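PDB 7JQP: encapsidation protein from Lactococcus phage asccphi28, which probably serves as the ATPase of the phage DNA packaging motor, using ATP hydrolysis to drive the viral genome into the capsid. Local coordinates for residues A[284-298]-A[338-350]. Numbering follows the deposited sequence.
Sequences IAERKIPSGLEYYYQ and YFELFQQNMVYHE
Y338, in the last turns of helix 328-343, lays its ring against I284 and reaches past it to E286. I284 CD1 sits over one face of the ring, 3.6 Å from the centroid, while the hydroxyl OH of Y338 donates to E286 OE2 at 2.8 Å, arriving from above the carboxylate plane. The other oxygen of this carboxylate, OE1, is in a salt bridge with K272, which probably keeps the group charged. At the backbone, Y338 O takes the hydroxyl of Y297 (OH to O, 2.9 Å) from one face of its carbonyl plane and the amide of F342 from the other; the Y297 phenol thus adds a second bond to a carbonyl already engaged within the helix. One turn on, L341 places CD1 over a face of the Y295 ring, the two side chains crossing at about a right angle, and CB of F342 meets Y297 CE2. After the helix the chain turns back, and V347, with CG1 anti to the carbonyl carbon (chi1 -53°), packs CG2 over one face of the Y297 ring; the opposite face has I284 CG1 above its centre. Residues 348-349 then pair in parallel with strand 293-300, the second arm of a β-hairpin with strand 280-288, and form one edge, within the chain, of a mixed sheet; helix 328-343 packs across the face bearing Y297. Y348 N donates to Y295 O (3.0 Å), and Y348 O accepts from Y297 N (2.7 Å). On the other face the Y348 ring runs beside that of Y296, planes 25° apart but slid so that they barely overlap, and Y348 CE2 touches E294 OE2 (3.5 Å). H349, beside Y297, brings CE1 obliquely to that ring and meets F355 edge-to-face. E350 finishes with OE2 against Q298 CB, its amide only weakly bonded to Y297 O.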
loop_
_atom_site.group_PDB
_atom_site.type_symbol
_atom_site.label_atom_id
_atom_site.label_comp_id
_atom_site.label_asym_id
_atom_site.label_seq_id
_atom_site.Cartn_x
_atom_site.Cartn_y
_atom_site.Cartn_z
ATOM N N ILE A 284 40.550 3.965 17.765
ATOM C CA ILE A 284 40.435 2.552 17.431
ATOM C C ILE A 284 41.842 2.007 17.243
ATOM O O ILE A 284 42.620 2.545 16.449
ATOM C CB ILE A 284 39.587 2.326 16.166
ATOM C CG1 ILE A 284 38.131 2.706 16.438
ATOM C CG2 ILE A 284 39.703 0.878 15.710
ATOM C CD1 ILE A 284 37.216 2.579 15.236
ATOM N N ALA A 285 42.163 0.941 17.968
ATOM C CA ALA A 285 43.484 0.335 17.928
ATOM C C ALA A 285 43.377 -1.052 17.314
ATOM O O ALA A 285 42.524 -1.850 17.715
ATOM C CB ALA A 285 44.095 0.245 19.328
ATOM N N GLU A 286 44.244 -1.331 16.348
ATOM C CA GLU A 286 44.295 -2.618 15.672
ATOM C C GLU A 286 45.594 -3.315 16.046
ATOM O O GLU A 286 46.680 -2.748 15.884
ATOM C CB GLU A 286 44.185 -2.442 14.158
ATOM C CG GLU A 286 42.792 -2.020 13.698
ATOM C CD GLU A 286 42.684 -1.901 12.193
ATOM O OE1 GLU A 286 43.734 -1.936 11.518
ATOM O OE2 GLU A 286 41.548 -1.776 11.687
ATOM N N ARG A 287 45.474 -4.541 16.545
ATOM C CA ARG A 287 46.605 -5.348 16.979
ATOM C C ARG A 287 46.758 -6.580 16.105
ATOM O O ARG A 287 45.836 -7.395 16.006
ATOM C CB ARG A 287 46.444 -5.744 18.449
ATOM C CG ARG A 287 47.240 -6.971 18.855
ATOM C CD ARG A 287 47.342 -7.106 20.362
ATOM N NE ARG A 287 47.376 -8.503 20.780
ATOM C CZ ARG A 287 48.238 -9.035 21.642
ATOM N NH1 ARG A 287 49.211 -8.305 22.170
ATOM N NH2 ARG A 287 48.131 -10.318 21.957
ATOM N N LYS A 288 47.935 -6.724 15.502
ATOM C CA LYS A 288 48.196 -7.867 14.641
ATOM C C LYS A 288 48.381 -9.112 15.499
ATOM O O LYS A 288 49.204 -9.130 16.418
ATOM C CB LYS A 288 49.438 -7.619 13.785
ATOM N N ILE A 289 47.612 -10.149 15.190
ATOM C CA ILE A 289 47.700 -11.435 15.881
ATOM C C ILE A 289 47.839 -12.512 14.818
ATOM O O ILE A 289 47.438 -12.311 13.662
ATOM C CB ILE A 289 46.467 -11.678 16.783
ATOM C CG1 ILE A 289 45.221 -11.952 15.938
ATOM C CG2 ILE A 289 46.230 -10.471 17.690
ATOM C CD1 ILE A 289 43.913 -11.908 16.717
ATOM N N PRO A 290 48.418 -13.666 15.166
ATOM C CA PRO A 290 48.679 -14.668 14.116
ATOM C C PRO A 290 47.423 -15.065 13.364
ATOM O O PRO A 290 47.461 -15.245 12.140
ATOM C CB PRO A 290 49.292 -15.845 14.888
ATOM C CG PRO A 290 48.884 -15.640 16.313
ATOM C CD PRO A 290 48.798 -14.148 16.507
ATOM N N SER A 291 46.300 -15.195 14.073
ATOM C CA SER A 291 45.056 -15.601 13.429
ATOM C C SER A 291 44.580 -14.558 12.427
ATOM O O SER A 291 44.066 -14.900 11.357
ATOM C CB SER A 291 43.985 -15.828 14.495
ATOM O OG SER A 291 44.482 -16.619 15.557
ATOM N N GLY A 292 44.733 -13.286 12.762
ATOM C CA GLY A 292 44.299 -12.196 11.915
ATOM C C GLY A 292 44.632 -10.874 12.556
ATOM O O GLY A 292 45.815 -10.593 12.793
ATOM N N LEU A 293 43.605 -10.093 12.917
ATOM C CA LEU A 293 43.802 -8.795 13.538
ATOM C C LEU A 293 42.786 -8.663 14.681
ATOM O O LEU A 293 41.666 -9.186 14.609
ATOM C CB LEU A 293 43.613 -7.640 12.552
ATOM C CG LEU A 293 44.847 -7.170 11.758
ATOM C CD1 LEU A 293 45.285 -8.224 10.738
ATOM C CD2 LEU A 293 44.614 -5.834 11.114
ATOM N N GLU A 294 43.170 -7.907 15.709
ATOM C CA GLU A 294 42.390 -7.681 16.924
ATOM C C GLU A 294 42.026 -6.205 17.048
ATOM O O GLU A 294 42.822 -5.334 16.687
ATOM C CB GLU A 294 43.154 -8.130 18.167
ATOM C CG GLU A 294 42.289 -8.649 19.280
ATOM C CD GLU A 294 42.999 -9.684 20.146
ATOM O OE1 GLU A 294 44.204 -9.519 20.433
ATOM O OE2 GLU A 294 42.337 -10.671 20.527
ATOM N N TYR A 295 40.798 -5.927 17.488
ATOM C CA TYR A 295 40.276 -4.567 17.571
ATOM C C TYR A 295 40.074 -4.144 19.020
ATOM O O TYR A 295 39.493 -4.890 19.815
ATOM C CB TYR A 295 38.959 -4.476 16.798
ATOM C CG TYR A 295 39.108 -4.851 15.342
ATOM C CD1 TYR A 295 39.476 -3.905 14.396
ATOM C CD2 TYR A 295 38.891 -6.156 14.914
ATOM C CE1 TYR A 295 39.615 -4.243 13.064
ATOM C CE2 TYR A 295 39.028 -6.505 13.583
ATOM C CZ TYR A 295 39.391 -5.544 12.662
ATOM O OH TYR A 295 39.531 -5.885 11.336
ATOM N N TYR A 296 40.529 -2.934 19.349
ATOM C CA TYR A 296 40.296 -2.335 20.656
ATOM C C TYR A 296 39.733 -0.936 20.464
ATOM O O TYR A 296 40.284 -0.141 19.696
ATOM C CB TYR A 296 41.574 -2.253 21.494
ATOM C CG TYR A 296 42.179 -3.581 21.865
ATOM C CD1 TYR A 296 42.834 -4.357 20.922
ATOM C CD2 TYR A 296 42.104 -4.056 23.168
ATOM C CE1 TYR A 296 43.397 -5.569 21.263
ATOM C CE2 TYR A 296 42.666 -5.265 23.520
ATOM C CZ TYR A 296 43.311 -6.018 22.563
ATOM O OH TYR A 296 43.870 -7.227 22.906
ATOM N N TYR A 297 38.644 -0.636 21.163
ATOM C CA TYR A 297 37.995 0.668 21.112
ATOM C C TYR A 297 38.326 1.407 22.399
ATOM O O TYR A 297 38.010 0.924 23.492
ATOM C CB TYR A 297 36.485 0.516 20.937
ATOM C CG TYR A 297 36.064 0.174 19.526
ATOM C CD1 TYR A 297 36.763 -0.763 18.778
ATOM C CD2 TYR A 297 34.961 0.785 18.944
ATOM C CE1 TYR A 297 36.382 -1.076 17.490
ATOM C CE2 TYR A 297 34.571 0.475 17.656
ATOM C CZ TYR A 297 35.285 -0.457 16.934
ATOM O OH TYR A 297 34.904 -0.772 15.650
ATOM N N GLN A 298 38.953 2.577 22.270
ATOM C CA GLN A 298 39.468 3.304 23.419
ATOM C C GLN A 298 39.019 4.758 23.374
ATOM O O GLN A 298 38.629 5.284 22.328
ATOM C CB GLN A 298 41.007 3.248 23.484
ATOM C CG GLN A 298 41.619 1.921 23.068
ATOM C CD GLN A 298 43.060 2.072 22.603
ATOM O OE1 GLN A 298 43.444 3.110 22.063
ATOM N NE2 GLN A 298 43.864 1.038 22.817
ATOM N N TYR A 338 33.847 -0.341 10.849
ATOM C CA TYR A 338 33.992 -0.202 12.296
ATOM C C TYR A 338 32.640 -0.217 13.002
ATOM O O TYR A 338 32.504 -0.818 14.074
ATOM C CB TYR A 338 34.757 1.080 12.616
ATOM C CG TYR A 338 36.237 0.997 12.311
ATOM C CD1 TYR A 338 37.015 -0.033 12.824
ATOM C CD2 TYR A 338 36.854 1.943 11.503
ATOM C CE1 TYR A 338 38.367 -0.115 12.546
ATOM C CE2 TYR A 338 38.206 1.868 11.219
ATOM C CZ TYR A 338 38.958 0.838 11.745
ATOM O OH TYR A 338 40.304 0.759 11.467
ATOM N N PHE A 339 31.629 0.438 12.421
ATOM C CA PHE A 339 30.297 0.397 13.016
ATOM C C PHE A 339 29.779 -1.038 13.078
ATOM O O PHE A 339 29.184 -1.452 14.080
ATOM C CB PHE A 339 29.328 1.264 12.208
ATOM C CG PHE A 339 29.539 2.756 12.352
ATOM C CD1 PHE A 339 30.164 3.300 13.465
ATOM C CD2 PHE A 339 29.106 3.613 11.354
ATOM C CE1 PHE A 339 30.342 4.670 13.576
ATOM C CE2 PHE A 339 29.285 4.979 11.459
ATOM C CZ PHE A 339 29.903 5.508 12.569
ATOM N N GLU A 340 29.995 -1.809 12.007
ATOM C CA GLU A 340 29.585 -3.211 11.994
ATOM C C GLU A 340 30.346 -4.031 13.029
ATOM O O GLU A 340 29.753 -4.862 13.729
ATOM C CB GLU A 340 29.785 -3.793 10.593
ATOM C CG GLU A 340 28.858 -3.201 9.543
ATOM C CD GLU A 340 29.175 -3.673 8.136
ATOM O OE1 GLU A 340 30.220 -4.327 7.944
ATOM O OE2 GLU A 340 28.372 -3.387 7.223
ATOM N N LEU A 341 31.658 -3.813 13.141
ATOM C CA LEU A 341 32.444 -4.500 14.162
ATOM C C LEU A 341 31.940 -4.171 15.560
ATOM O O LEU A 341 31.917 -5.043 16.437
ATOM C CB LEU A 341 33.914 -4.112 14.006
ATOM C CG LEU A 341 34.661 -4.735 12.831
ATOM C CD1 LEU A 341 35.901 -3.944 12.491
ATOM C CD2 LEU A 341 35.088 -6.159 13.189
ATOM N N PHE A 342 31.518 -2.923 15.779
ATOM C CA PHE A 342 30.962 -2.529 17.070
ATOM C C PHE A 342 29.598 -3.164 17.309
ATOM O O PHE A 342 29.322 -3.678 18.399
ATOM C CB PHE A 342 30.849 -1.004 17.147
ATOM C CG PHE A 342 29.947 -0.520 18.253
ATOM C CD1 PHE A 342 30.442 -0.241 19.515
ATOM C CD2 PHE A 342 28.589 -0.355 18.022
ATOM C CE1 PHE A 342 29.599 0.197 20.521
ATOM C CE2 PHE A 342 27.744 0.077 19.019
ATOM C CZ PHE A 342 28.247 0.355 20.271
ATOM N N GLN A 343 28.723 -3.128 16.299
ATOM C CA GLN A 343 27.365 -3.642 16.467
ATOM C C GLN A 343 27.382 -5.091 16.933
ATOM O O GLN A 343 26.641 -5.472 17.846
ATOM C CB GLN A 343 26.599 -3.508 15.152
ATOM C CG GLN A 343 25.659 -2.318 14.983
ATOM C CD GLN A 343 24.493 -2.349 15.958
ATOM O OE1 GLN A 343 24.376 -3.261 16.777
ATOM N NE2 GLN A 343 23.557 -1.423 15.782
ATOM N N GLN A 344 28.202 -5.918 16.300
ATOM C CA GLN A 344 28.482 -7.249 16.811
ATOM C C GLN A 344 29.526 -7.162 17.916
ATOM O O GLN A 344 30.343 -6.240 17.950
ATOM C CB GLN A 344 28.998 -8.153 15.697
ATOM C CG GLN A 344 28.303 -7.986 14.371
ATOM C CD GLN A 344 28.509 -9.177 13.461
ATOM O OE1 GLN A 344 28.482 -10.328 13.898
ATOM N NE2 GLN A 344 28.790 -8.899 12.195
ATOM N N ASN A 345 29.485 -8.119 18.842
ATOM C CA ASN A 345 30.442 -8.138 19.949
ATOM C C ASN A 345 31.784 -8.699 19.466
ATOM O O ASN A 345 32.264 -9.737 19.923
ATOM C CB ASN A 345 29.906 -8.946 21.122
ATOM C CG ASN A 345 30.551 -8.554 22.440
ATOM O OD1 ASN A 345 31.428 -7.687 22.484
ATOM N ND2 ASN A 345 30.150 -9.221 23.516
HETATM N N MSE A 346 32.386 -7.980 18.520
HETATM C CA MSE A 346 33.631 -8.415 17.897
HETATM C C MSE A 346 34.826 -7.527 18.254
HETATM O O MSE A 346 35.941 -7.757 17.780
HETATM C CB MSE A 346 33.473 -8.445 16.369
HETATM C CG MSE A 346 32.593 -9.558 15.805
HETATM SE SE MSE A 346 32.548 -9.435 13.848
HETATM C CE MSE A 346 31.678 -11.116 13.375
ATOM N N VAL A 347 34.598 -6.515 19.089
ATOM C CA VAL A 347 35.642 -5.572 19.467
ATOM C C VAL A 347 35.762 -5.535 20.986
ATOM O O VAL A 347 34.822 -5.858 21.718
ATOM C CB VAL A 347 35.373 -4.154 18.912
ATOM C CG1 VAL A 347 35.144 -4.197 17.408
ATOM C CG2 VAL A 347 34.179 -3.514 19.618
ATOM N N TYR A 348 36.944 -5.132 21.453
ATOM C CA TYR A 348 37.224 -4.993 22.876
ATOM C C TYR A 348 37.020 -3.541 23.292
ATOM O O TYR A 348 37.546 -2.627 22.647
ATOM C CB TYR A 348 38.655 -5.419 23.220
ATOM C CG TYR A 348 38.917 -6.909 23.216
ATOM C CD1 TYR A 348 38.440 -7.717 24.238
ATOM C CD2 TYR A 348 39.670 -7.501 22.210
ATOM C CE1 TYR A 348 38.685 -9.074 24.250
ATOM C CE2 TYR A 348 39.919 -8.860 22.213
ATOM C CZ TYR A 348 39.429 -9.641 23.240
ATOM O OH TYR A 348 39.665 -10.997 23.253
ATOM N N HIS A 349 36.276 -3.334 24.377
ATOM C CA HIS A 349 36.021 -2.009 24.927
ATOM C C HIS A 349 36.772 -1.860 26.245
ATOM O O HIS A 349 36.830 -2.796 27.045
ATOM C CB HIS A 349 34.523 -1.775 25.137
ATOM C CG HIS A 349 33.769 -1.548 23.865
ATOM N ND1 HIS A 349 33.726 -0.321 23.238
ATOM C CD2 HIS A 349 33.023 -2.385 23.106
ATOM C CE1 HIS A 349 32.995 -0.414 22.142
ATOM N NE2 HIS A 349 32.555 -1.655 22.040
ATOM N N GLU A 350 37.361 -0.683 26.462
ATOM C CA GLU A 350 38.179 -0.486 27.655
ATOM C C GLU A 350 37.374 -0.721 28.930
ATOM O O GLU A 350 37.850 -1.388 29.857
ATOM C CB GLU A 350 38.788 0.917 27.648
ATOM C CG GLU A 350 40.032 1.039 26.777
ATOM C CD GLU A 350 40.719 2.382 26.920
ATOM O OE1 GLU A 350 40.067 3.343 27.381
ATOM O OE2 GLU A 350 41.917 2.475 26.577
#